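Local structure of nodulation protein S (Bradyrhizobium sp., 3OFK) at residues A[104-109]-A[134-139]; A[56-61]-A[77-82]. The protein probably transfers methyl groups from S-adenosylmethionine during synthesis of Nod factors, the lipochitooligosaccharide signals of nitrogen-fixing symbiosis. One frame throughout, in Å; residues are numbered along the deposited sequence.

Contact 1: residues A[104-109]-A[134-139]; sequences TDILQF and RTAIDN. With SAH (S-adenosyl-L-homocysteine), chain E.
The carboxamide of Asn139, on helix 130-142, grips two backbone carbonyls of the loop 104-109 through a single nitrogen. Asn139 ND2 gives its straighter bond to Phe109 O at 2.8 Å (158° at the hydrogen) and a more bent one to Ile106 O at 2.9 Å (133°). Both oxygens lie close to the amide plane, and Ile106 O is met nearly along its C=O axis. The side chain leaves the helix toward the loop, and with CG anti to the backbone N (chi1 -166°) the carboxamide carbon continues out beside the carbonyl carbon. A weak bond from Phe109 N to Ile106 O draws the same two residues together, and ND2 ties both of their carbonyls.

On the ligand side of the turn, S-adenosyl-L-homocysteine presents the edge of its adenine. Ligand N6 donates to Asp105 OD1 at 3.0 Å, while Ile106 N donates to ligand N1, also at 3.0 Å. Asp105 OD1 is shared: Leu107 N reaches it at 2.9 Å from above the carboxylate plane, closing an Asx turn, and OD1 thus takes two donors.

Packing fills in around these bonds. Ile106 CG2 rests against Ala136 CB and also approaches adenine N1, so one methyl faces both helix and ligand. Ile106 CD1 lies 3.9 Å from Asn139 ND2, the two side chains sliding past each other in opposite directions. Farther out, Leu107 crosses Thr135 at about a right angle, its CD2 3.7 Å from Thr135 CG2. Met143 touches Ile106 and Phe109 from the loop beyond the helix.

An acceptor for the amino group beside a donor for N1 is the pairing that reads adenine. As a second-shell residue, Asn139 is likely to steady, through Ile106 O, the turn whose Ile106 N-H meets the base.

Contact 2: residues A[56-61]-A[77-82]; sequences LEIGCA and TVIDVM. With SAH (S-adenosyl-L-homocysteine), chain E.
Asp80 and Cys60 meet beside the C-terminal part of two parallel strands. Asp80 CG stands anti to the backbone N (chi1 -158°), and from there the carboxylate reaches Cys60 N; Cys60 SG, between its own N and carbonyl carbon (chi1 57°), lies against Asp80 OD2 and Val78 CG1. Asp80 OD2 accepts from Cys60 N at 2.9 Å and binds ribose O3' of S-adenosyl-L-homocysteine at 2.5 Å. Asp80 OD1 takes ribose O2' at 2.7 Å and, by its anti lone pair, Met82 N at 2.8 Å, an Asx turn just before helix 83-92. Four bonds thus grip the carboxylate. An alanine here, lacking the carboxylate, is likely to leave the ribose less firmly placed, and Cys60 N and Met82 N without their acceptor.

Gly59, with phi positive, passes where a CB would clash with ribose O4'; Gly59 O accepts from the ligand's amino N at 2.7 Å, and Ala61 N donates to O3'. Over the adenine lies Val81, CG1 3.7 Å from ring atom C5.

Behind the loops, Glu57 N bonds to Thr77 O, Ile79 N to Glu57 O and Gly59 N to Ile79 O. Ile58 and Ile79 lie side by side on one face, Ile58 CG1 4.0 Å from Ile79 CG1. On the other, Val78 CG1 touches Cys60 CB at 3.6 Å.

These are the first two strands of the Rossmann-like methyltransferase fold, joined by helix 64-69 in a beta-alpha-beta crossover. Glu57 OE1 bonds to Thr66 of that helix, Cys60 packs on helix 83-92, and strands 115-121 and 99-103 continue the sheet on either side.

From the N terminus, contact 2 comes first: residues 56-61 run off the end of strand 52-58, the chain passes through helix 64-69, and residues 77-82 on the neighbouring strand close the loop. Contact 1 opens only afterwards, at 104-109 beyond strand 99-103, and closes on helix 130-142 once strand 115-121 has been laid down. The two are therefore in series, neither nested nor crossed. In space their centres are about 12 Å apart and they touch, with Ile79 CD1 3.7 Å from Ile106 CA. Contact 2 pairs neighbouring strands, contact 1 ties a loop to a helix, and both touch one ligand, contact 2 at its ribose and amino group, contact 1 at its adenine.

Contact 1: residues A[104-109]-A[134-139]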
# COMPACT_ATOMS: atom_id res chain seq x y z
N THR A 104 -0.46 -9.18 -10.32
CA THR A 104 0.83 -8.80 -10.91
C THR A 104 1.64 -8.08 -9.86
O THR A 104 1.11 -7.43 -8.97
CB THR A 104 0.67 -7.83 -12.12
OG1 THR A 104 -0.39 -8.27 -12.97
CG2 THR A 104 1.94 -7.78 -12.96
N ASP A 105 2.93 -8.19 -10.03
CA ASP A 105 3.89 -7.47 -9.26
C ASP A 105 3.85 -6.01 -9.76
O ASP A 105 3.67 -5.74 -10.96
CB ASP A 105 5.26 -8.11 -9.52
CG ASP A 105 6.32 -7.63 -8.57
OD1 ASP A 105 6.35 -6.42 -8.24
OD2 ASP A 105 7.11 -8.48 -8.16
N ILE A 106 4.01 -5.06 -8.85
CA ILE A 106 4.03 -3.64 -9.26
C ILE A 106 5.19 -3.39 -10.26
O ILE A 106 5.07 -2.53 -11.15
CB ILE A 106 4.06 -2.69 -8.04
CG1 ILE A 106 4.09 -1.21 -8.49
CG2 ILE A 106 5.21 -3.02 -7.10
CD1 ILE A 106 2.94 -0.82 -9.39
N LEU A 107 6.27 -4.16 -10.13
CA LEU A 107 7.41 -4.12 -11.06
C LEU A 107 7.05 -4.49 -12.47
O LEU A 107 7.73 -4.07 -13.41
CB LEU A 107 8.53 -5.08 -10.62
CG LEU A 107 9.42 -4.61 -9.46
CD1 LEU A 107 10.46 -5.68 -9.21
CD2 LEU A 107 10.08 -3.27 -9.76
N GLN A 108 6.01 -5.30 -12.64
CA GLN A 108 5.63 -5.78 -13.96
C GLN A 108 4.36 -5.16 -14.50
O GLN A 108 4.02 -5.40 -15.64
CB GLN A 108 5.51 -7.29 -13.95
CG GLN A 108 6.83 -8.01 -14.21
CD GLN A 108 6.62 -9.22 -15.08
OE1 GLN A 108 6.15 -10.26 -14.60
NE2 GLN A 108 6.93 -9.10 -16.38
N PHE A 109 3.67 -4.38 -13.67
CA PHE A 109 2.39 -3.81 -14.05
C PHE A 109 2.63 -2.68 -15.03
O PHE A 109 3.35 -1.72 -14.73
CB PHE A 109 1.66 -3.28 -12.81
CG PHE A 109 0.24 -2.81 -13.08
CD1 PHE A 109 -0.67 -3.64 -13.71
CD2 PHE A 109 -0.18 -1.58 -12.66
CE1 PHE A 109 -1.99 -3.21 -13.93
CE2 PHE A 109 -1.49 -1.16 -12.87
CZ PHE A 109 -2.38 -1.97 -13.52
N ARG A 134 12.98 2.03 -6.68
CA ARG A 134 13.02 3.13 -7.63
C ARG A 134 12.23 2.79 -8.90
O ARG A 134 11.48 3.62 -9.40
CB ARG A 134 14.46 3.45 -8.04
CG ARG A 134 15.30 4.03 -6.93
CD ARG A 134 16.48 4.85 -7.46
NE ARG A 134 16.68 6.03 -6.61
CZ ARG A 134 17.30 6.02 -5.43
NH1 ARG A 134 17.40 7.15 -4.73
NH2 ARG A 134 17.81 4.89 -4.92
N THR A 135 12.44 1.59 -9.45
CA THR A 135 11.71 1.19 -10.64
C THR A 135 10.19 1.23 -10.36
O THR A 135 9.43 1.79 -11.13
CB THR A 135 12.10 -0.23 -11.11
OG1 THR A 135 13.41 -0.20 -11.68
CG2 THR A 135 11.13 -0.72 -12.19
N ALA A 136 9.77 0.60 -9.28
CA ALA A 136 8.36 0.61 -8.88
C ALA A 136 7.84 2.04 -8.64
O ALA A 136 6.74 2.37 -9.00
CB ALA A 136 8.16 -0.21 -7.62
N ILE A 137 8.62 2.86 -7.97
CA ILE A 137 8.24 4.24 -7.76
C ILE A 137 8.11 4.97 -9.09
O ILE A 137 7.14 5.68 -9.26
CB ILE A 137 9.20 4.95 -6.82
CG1 ILE A 137 9.03 4.39 -5.45
CG2 ILE A 137 8.93 6.45 -6.76
CD1 ILE A 137 10.10 4.75 -4.54
N ASP A 138 9.03 4.76 -10.04
CA ASP A 138 8.94 5.47 -11.33
C ASP A 138 7.64 5.08 -12.01
O ASP A 138 6.99 5.90 -12.69
CB ASP A 138 10.14 5.16 -12.26
CG ASP A 138 11.48 5.66 -11.73
OD1 ASP A 138 11.49 6.48 -10.79
OD2 ASP A 138 12.54 5.23 -12.24
N ASN A 139 7.28 3.81 -11.87
CA ASN A 139 6.09 3.26 -12.50
C ASN A 139 4.84 3.92 -11.92
O ASN A 139 3.92 4.29 -12.66
CB ASN A 139 6.05 1.73 -12.29
CG ASN A 139 5.01 1.01 -13.19
OD1 ASN A 139 4.55 1.53 -14.21
ND2 ASN A 139 4.66 -0.21 -12.79
N SAH E . -2.13 -2.02 1.41
CA SAH E . -2.84 -2.84 2.37
CB SAH E . -2.23 -4.24 2.41
CG SAH E . -0.81 -4.41 2.93
SD SAH E . -0.28 -6.15 3.14
C SAH E . -2.89 -2.24 3.79
O SAH E . -2.16 -1.30 4.11
OXT SAH E . -3.67 -2.69 4.63
C5' SAH E . 0.79 -6.18 1.66
C4' SAH E . 0.19 -6.64 0.35
O4' SAH E . 1.11 -6.34 -0.70
C3' SAH E . -0.11 -8.13 0.27
O3' SAH E . -1.40 -8.34 -0.32
C2' SAH E . 1.02 -8.66 -0.62
O2' SAH E . 0.65 -9.82 -1.33
C1' SAH E . 1.23 -7.49 -1.53
N9 SAH E . 2.51 -7.39 -2.27
C8 SAH E . 3.77 -7.68 -1.80
N7 SAH E . 4.66 -7.40 -2.78
C5 SAH E . 4.00 -6.94 -3.86
C6 SAH E . 4.48 -6.48 -5.08
N6 SAH E . 5.82 -6.57 -5.34
N1 SAH E . 3.57 -6.04 -6.01
C2 SAH E . 2.22 -6.01 -5.70
N3 SAH E . 1.76 -6.45 -4.46
C4 SAH E . 2.64 -6.89 -3.54

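Contact 2: residues A[56-61]-A[77-82]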
# COMPACT_ATOMS: atom_id res chain seq x y z
N LEU A 56 -6.22 3.54 -7.85
CA LEU A 56 -5.38 2.31 -7.88
C LEU A 56 -4.94 1.92 -6.46
O LEU A 56 -4.35 2.73 -5.71
CB LEU A 56 -4.16 2.48 -8.78
CG LEU A 56 -3.15 1.30 -8.86
CD1 LEU A 56 -3.76 0.08 -9.56
CD2 LEU A 56 -1.84 1.70 -9.54
N GLU A 57 -5.17 0.69 -6.07
CA GLU A 57 -4.66 0.21 -4.80
C GLU A 57 -3.62 -0.83 -5.12
O GLU A 57 -3.90 -1.76 -5.92
CB GLU A 57 -5.76 -0.39 -3.92
CG GLU A 57 -5.21 -0.76 -2.51
CD GLU A 57 -6.05 -1.73 -1.71
OE1 GLU A 57 -6.92 -2.43 -2.27
OE2 GLU A 57 -5.88 -1.79 -0.47
N ILE A 58 -2.42 -0.65 -4.54
CA ILE A 58 -1.26 -1.58 -4.76
C ILE A 58 -1.02 -2.38 -3.50
O ILE A 58 -0.49 -1.84 -2.52
CB ILE A 58 0.02 -0.83 -5.12
CG1 ILE A 58 -0.16 -0.16 -6.47
CG2 ILE A 58 1.26 -1.80 -5.17
CD1 ILE A 58 0.85 0.97 -6.75
N GLY A 59 -1.36 -3.68 -3.55
CA GLY A 59 -1.27 -4.56 -2.37
C GLY A 59 -2.54 -4.50 -1.50
O GLY A 59 -2.75 -3.53 -0.79
N CYS A 60 -3.37 -5.53 -1.56
CA CYS A 60 -4.70 -5.47 -0.95
C CYS A 60 -4.93 -6.42 0.21
O CYS A 60 -6.00 -6.36 0.85
CB CYS A 60 -5.78 -5.77 -2.01
SG CYS A 60 -5.65 -7.37 -2.89
N ALA A 61 -3.97 -7.29 0.49
CA ALA A 61 -4.15 -8.36 1.49
C ALA A 61 -5.53 -8.97 1.30
O ALA A 61 -5.88 -9.32 0.17
CB ALA A 61 -3.96 -7.85 2.92
N THR A 77 -9.03 0.16 -9.49
CA THR A 77 -8.19 -0.96 -9.90
C THR A 77 -7.34 -1.40 -8.71
O THR A 77 -6.81 -0.57 -7.95
CB THR A 77 -7.34 -0.52 -11.12
OG1 THR A 77 -8.26 -0.11 -12.13
CG2 THR A 77 -6.35 -1.63 -11.65
N VAL A 78 -7.16 -2.71 -8.56
CA VAL A 78 -6.41 -3.26 -7.43
C VAL A 78 -5.38 -4.31 -7.97
O VAL A 78 -5.71 -5.19 -8.77
CB VAL A 78 -7.35 -3.98 -6.48
CG1 VAL A 78 -6.57 -4.61 -5.28
CG2 VAL A 78 -8.44 -3.06 -5.98
N ILE A 79 -4.11 -4.16 -7.61
CA ILE A 79 -3.11 -5.11 -8.04
C ILE A 79 -2.53 -5.74 -6.80
O ILE A 79 -2.55 -5.17 -5.71
CB ILE A 79 -2.04 -4.54 -9.00
CG1 ILE A 79 -1.08 -3.56 -8.33
CG2 ILE A 79 -2.73 -3.84 -10.22
CD1 ILE A 79 0.30 -3.51 -8.95
N ASP A 80 -2.09 -6.97 -6.97
CA ASP A 80 -1.42 -7.70 -5.95
C ASP A 80 -0.63 -8.84 -6.60
O ASP A 80 -1.08 -9.51 -7.53
CB ASP A 80 -2.41 -8.27 -4.96
CG ASP A 80 -1.75 -8.58 -3.63
OD1 ASP A 80 -0.89 -9.53 -3.57
OD2 ASP A 80 -2.01 -7.80 -2.69
N VAL A 81 0.57 -9.03 -6.10
CA VAL A 81 1.45 -10.05 -6.63
C VAL A 81 0.94 -11.46 -6.30
O VAL A 81 1.30 -12.42 -6.96
CB VAL A 81 2.85 -9.87 -6.06
CG1 VAL A 81 2.92 -10.38 -4.61
CG2 VAL A 81 3.85 -10.57 -6.93
N MET A 82 0.07 -11.57 -5.30
CA MET A 82 -0.47 -12.85 -4.86
C MET A 82 -1.90 -13.13 -5.32
O MET A 82 -2.83 -12.49 -4.84
CB MET A 82 -0.45 -12.92 -3.33
CG MET A 82 0.97 -12.74 -2.71
SD MET A 82 2.19 -13.90 -3.34
CE MET A 82 1.64 -15.41 -2.56
N SAH E . -2.13 -2.02 1.41
CA SAH E . -2.84 -2.84 2.37
CB SAH E . -2.23 -4.24 2.41
CG SAH E . -0.81 -4.41 2.93
SD SAH E . -0.28 -6.15 3.14
C SAH E . -2.89 -2.24 3.79
O SAH E . -2.16 -1.30 4.11
OXT SAH E . -3.67 -2.69 4.63
C5' SAH E . 0.79 -6.18 1.66
C4' SAH E . 0.19 -6.64 0.35
O4' SAH E . 1.11 -6.34 -0.70
C3' SAH E . -0.11 -8.13 0.27
O3' SAH E . -1.40 -8.34 -0.32
C2' SAH E . 1.02 -8.66 -0.62
O2' SAH E . 0.65 -9.82 -1.33
C1' SAH E . 1.23 -7.49 -1.53
N9 SAH E . 2.51 -7.39 -2.27
C8 SAH E . 3.77 -7.68 -1.80
N7 SAH E . 4.66 -7.40 -2.78
C5 SAH E . 4.00 -6.94 -3.86
C6 SAH E . 4.48 -6.48 -5.08
N6 SAH E . 5.82 -6.57 -5.34
N1 SAH E . 3.57 -6.04 -6.01
C2 SAH E . 2.22 -6.01 -5.70
N3 SAH E . 1.76 -6.45 -4.46
C4 SAH E . 2.64 -6.89 -3.54